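Side-chain contact in fumarylacetoacetate hydrolase (Burkholderia xenovorans, PDB 5TI1), which probably hydrolyses fumarylacetoacetate to fumarate and acetoacetate, the last step of phenylalanine and tyrosine breakdown, using a bound magnesium ion: residues Thr377-Thr382 with Leu389-Trp394. Sequence-based numbering, arbitrary orientation.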
ATOM      1  N   THR B 377      -3.510   4.750 -17.386  1.00 30.80           N
ATOM      2  CA  THR B 377      -3.057   5.612 -18.482  1.00 31.74           C
ATOM      3  C   THR B 377      -4.225   6.105 -19.321  1.00 33.24           C
ATOM      4  O   THR B 377      -4.995   5.309 -19.854  1.00 42.59           O
ATOM      5  CB  THR B 377      -2.075   4.871 -19.390  1.00 36.40           C
ATOM      6  OG1 THR B 377      -0.970   4.392 -18.625  1.00 36.18           O
ATOM      7  CG2 THR B 377      -1.559   5.812 -20.481  1.00 34.19           C
ATOM      8  N   ILE B 378      -4.340   7.419 -19.458  1.00 33.65           N
ATOM      9  CA  ILE B 378      -5.442   8.043 -20.180  1.00 35.16           C
ATOM     10  C   ILE B 378      -5.019   8.243 -21.633  1.00 41.81           C
ATOM     11  O   ILE B 378      -4.134   9.051 -21.931  1.00 46.40           O
ATOM     12  CB  ILE B 378      -5.845   9.370 -19.531  1.00 42.26           C
ATOM     13  CG1 ILE B 378      -6.188   9.141 -18.057  1.00 33.73           C
ATOM     14  CG2 ILE B 378      -7.012   9.996 -20.292  1.00 38.47           C
ATOM     15  CD1 ILE B 378      -6.207  10.397 -17.224  1.00 37.08           C
ATOM     16  N   SER B 379      -5.646   7.505 -22.541  1.00 41.22           N
ATOM     17  CA  SER B 379      -5.355   7.612 -23.964  1.00 41.19           C
ATOM     18  C   SER B 379      -6.632   7.911 -24.729  1.00 41.10           C
ATOM     19  O   SER B 379      -7.689   7.322 -24.456  1.00 41.40           O
ATOM     20  CB  SER B 379      -4.703   6.336 -24.496  1.00 40.27           C
ATOM     21  OG  SER B 379      -3.361   6.255 -24.050  1.00 38.83           O
ATOM     22  N   GLY B 380      -6.528   8.834 -25.681  1.00 42.34           N
ATOM     23  CA  GLY B 380      -7.678   9.310 -26.407  1.00 51.95           C
ATOM     24  C   GLY B 380      -7.837   8.662 -27.766  1.00 55.23           C
ATOM     25  O   GLY B 380      -7.207   7.647 -28.080  1.00 55.04           O
ATOM     26  N   PRO B 381      -8.699   9.246 -28.600  1.00 57.03           N
ATOM     27  CA  PRO B 381      -8.987   8.648 -29.908  1.00 61.52           C
ATOM     28  C   PRO B 381      -7.874   8.829 -30.928  1.00 63.43           C
ATOM     29  O   PRO B 381      -7.625   7.931 -31.737  1.00 65.50           O
ATOM     30  CB  PRO B 381     -10.265   9.377 -30.353  1.00 61.69           C
ATOM     31  CG  PRO B 381     -10.828   9.996 -29.101  1.00 59.82           C
ATOM     32  CD  PRO B 381      -9.632  10.337 -28.276  1.00 58.77           C
ATOM     33  N   THR B 382      -7.194   9.968 -30.910  1.00 50.05           N
ATOM     34  CA  THR B 382      -6.257  10.292 -31.974  1.00 54.51           C
ATOM     35  C   THR B 382      -4.824   9.941 -31.585  1.00 57.46           C
ATOM     36  O   THR B 382      -4.479   9.826 -30.407  1.00 52.84           O
ATOM     37  CB  THR B 382      -6.359  11.772 -32.338  1.00 56.87           C
ATOM     38  OG1 THR B 382      -5.890  12.569 -31.241  1.00 55.35           O
ATOM     39  CG2 THR B 382      -7.811  12.127 -32.640  1.00 59.26           C
ATOM     40  N   LEU B 389       4.654   7.242 -23.921  1.00 37.97           N
ATOM     41  CA  LEU B 389       5.571   7.153 -25.052  1.00 35.27           C
ATOM     42  C   LEU B 389       5.499   5.785 -25.709  1.00 40.92           C
ATOM     43  O   LEU B 389       5.684   5.676 -26.927  1.00 37.46           O
ATOM     44  CB  LEU B 389       7.010   7.455 -24.622  1.00 34.35           C
ATOM     45  CG  LEU B 389       7.431   8.905 -24.381  1.00 37.34           C
ATOM     46  CD1 LEU B 389       7.110   9.759 -25.587  1.00 44.42           C
ATOM     47  CD2 LEU B 389       6.774   9.480 -23.140  1.00 42.64           C
ATOM     48  N   LEU B 390       5.225   4.736 -24.923  1.00 37.83           N
ATOM     49  CA  LEU B 390       5.023   3.409 -25.497  1.00 36.18           C
ATOM     50  C   LEU B 390       3.961   3.439 -26.596  1.00 43.48           C
ATOM     51  O   LEU B 390       4.151   2.867 -27.678  1.00 40.78           O
ATOM     52  CB  LEU B 390       4.643   2.416 -24.396  1.00 35.15           C
ATOM     53  CG  LEU B 390       4.206   1.034 -24.896  1.00 41.22           C
ATOM     54  CD1 LEU B 390       5.381   0.284 -25.514  1.00 38.90           C
ATOM     55  CD2 LEU B 390       3.528   0.215 -23.789  1.00 35.19           C
ATOM     56  N   GLU B 391       2.844   4.126 -26.351  1.00 40.95           N
ATOM     57  CA  GLU B 391       1.826   4.248 -27.392  1.00 39.68           C
ATOM     58  C   GLU B 391       2.218   5.291 -28.432  1.00 47.59           C
ATOM     59  O   GLU B 391       2.116   5.039 -29.638  1.00 42.32           O
ATOM     60  CB  GLU B 391       0.473   4.607 -26.782  1.00 39.37           C
ATOM     61  CG  GLU B 391      -0.037   3.622 -25.735  1.00 39.08           C
ATOM     62  CD  GLU B 391      -1.085   4.247 -24.863  1.00 37.74           C
ATOM     63  OE1 GLU B 391      -2.275   4.158 -25.213  1.00 38.76           O
ATOM     64  OE2 GLU B 391      -0.719   4.852 -23.834  1.00 37.84           O
ATOM     65  N   LEU B 392       2.657   6.469 -27.980  1.00 39.88           N
ATOM     66  CA  LEU B 392       2.924   7.568 -28.902  1.00 40.95           C
ATOM     67  C   LEU B 392       3.937   7.179 -29.974  1.00 48.71           C
ATOM     68  O   LEU B 392       3.817   7.617 -31.125  1.00 47.56           O
ATOM     69  CB  LEU B 392       3.405   8.798 -28.127  1.00 39.82           C
ATOM     70  CG  LEU B 392       2.356   9.432 -27.207  1.00 42.55           C
ATOM     71  CD1 LEU B 392       2.967  10.461 -26.267  1.00 37.97           C
ATOM     72  CD2 LEU B 392       1.209  10.035 -28.024  1.00 42.20           C
ATOM     73  N   THR B 393       4.923   6.349 -29.630  1.00 46.12           N
ATOM     74  CA  THR B 393       5.954   5.935 -30.576  1.00 53.98           C
ATOM     75  C   THR B 393       5.774   4.496 -31.042  1.00 53.99           C
ATOM     76  O   THR B 393       6.640   3.972 -31.751  1.00 54.51           O
ATOM     77  CB  THR B 393       7.352   6.111 -29.968  1.00 47.93           C
ATOM     78  OG1 THR B 393       7.570   5.133 -28.945  1.00 49.00           O
ATOM     79  CG2 THR B 393       7.506   7.493 -29.365  1.00 42.84           C
ATOM     80  N   TRP B 394       4.663   3.860 -30.679  1.00 49.43           N
ATOM     81  CA  TRP B 394       4.402   2.447 -30.962  0.50 54.03           C
ATOM     82  C   TRP B 394       5.642   1.603 -30.670  1.00 51.47           C
ATOM     83  O   TRP B 394       6.246   0.977 -31.544  1.00 54.50           O
ATOM     84  CB  TRP B 394       3.908   2.237 -32.393  0.50 57.53           C
ATOM     85  CG  TRP B 394       3.120   0.961 -32.547  0.50 58.78           C
ATOM     86  CD1 TRP B 394       3.526  -0.188 -33.165  0.50 60.12           C
ATOM     87  CD2 TRP B 394       1.800   0.701 -32.049  0.50 57.80           C
ATOM     88  NE1 TRP B 394       2.536  -1.141 -33.094  0.50 60.36           N
ATOM     89  CE2 TRP B 394       1.467  -0.620 -32.413  0.50 58.10           C
ATOM     90  CE3 TRP B 394       0.864   1.462 -31.338  0.50 55.98           C
ATOM     91  CZ2 TRP B 394       0.239  -1.197 -32.091  0.50 54.58           C
ATOM     92  CZ3 TRP B 394      -0.354   0.882 -31.013  0.50 53.27           C
ATOM     93  CH2 TRP B 394      -0.653  -0.433 -31.389  0.50 51.67           C
TER
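Ser379, in the irregular loop that follows strand 372-374, faces Glu391 on the short helix 389-392 with 8.6 Å between their CA atoms, so the long side chain of Glu391 must span most of the gap. Glu391 does most of the reaching: beyond CG its chain runs extended (chi2 160°), which carries the carboxylate across to the loop. There Ser379 OG donates a hydrogen bond of 2.6 Å to Glu391 OE1, entering on the syn side and 24° out of the carboxylate plane. Nearer OE1, Ser379 OG also comes to 3.0 Å from Glu391 OE2. The serine oxygen has a second bond, from Gly387 N, and is thereby held to the residues just ahead of the helix. Beside it, the side chains of Thr377 and Glu391 pass each other running opposite ways, and the methyl CG2 of Thr377 rests 3.6 Å from Glu391 OE2. With chi1 at -57°, CG2 lies anti to the backbone N, and it is this methyl rather than OG1 that meets the carboxylate.

The buried carboxylate is well supplied with partners. Asn163 ND2 shares OE1 with the serine, while OE2 takes Ser388 OG and, weakly, His160 ND1; such bonds should fix its rotation and ease the cost of burying charge. The helix ends in a Schellman motif: Trp394, with positive phi, is the C-prime residue, Trp394 N bonds Glu391 O and Asn395 N bonds Leu390 O. The side chain of Thr377, a predicted substrate-binding residue, comes within about 5 Å of the bound magnesium ion (nearest atoms). The whole exemplifies a second-shell carboxylate: Glu391 is placed to orient His160, the predicted proton acceptor, though their bond is weak, consistent with the Glu-His pair of FAH-family active sites.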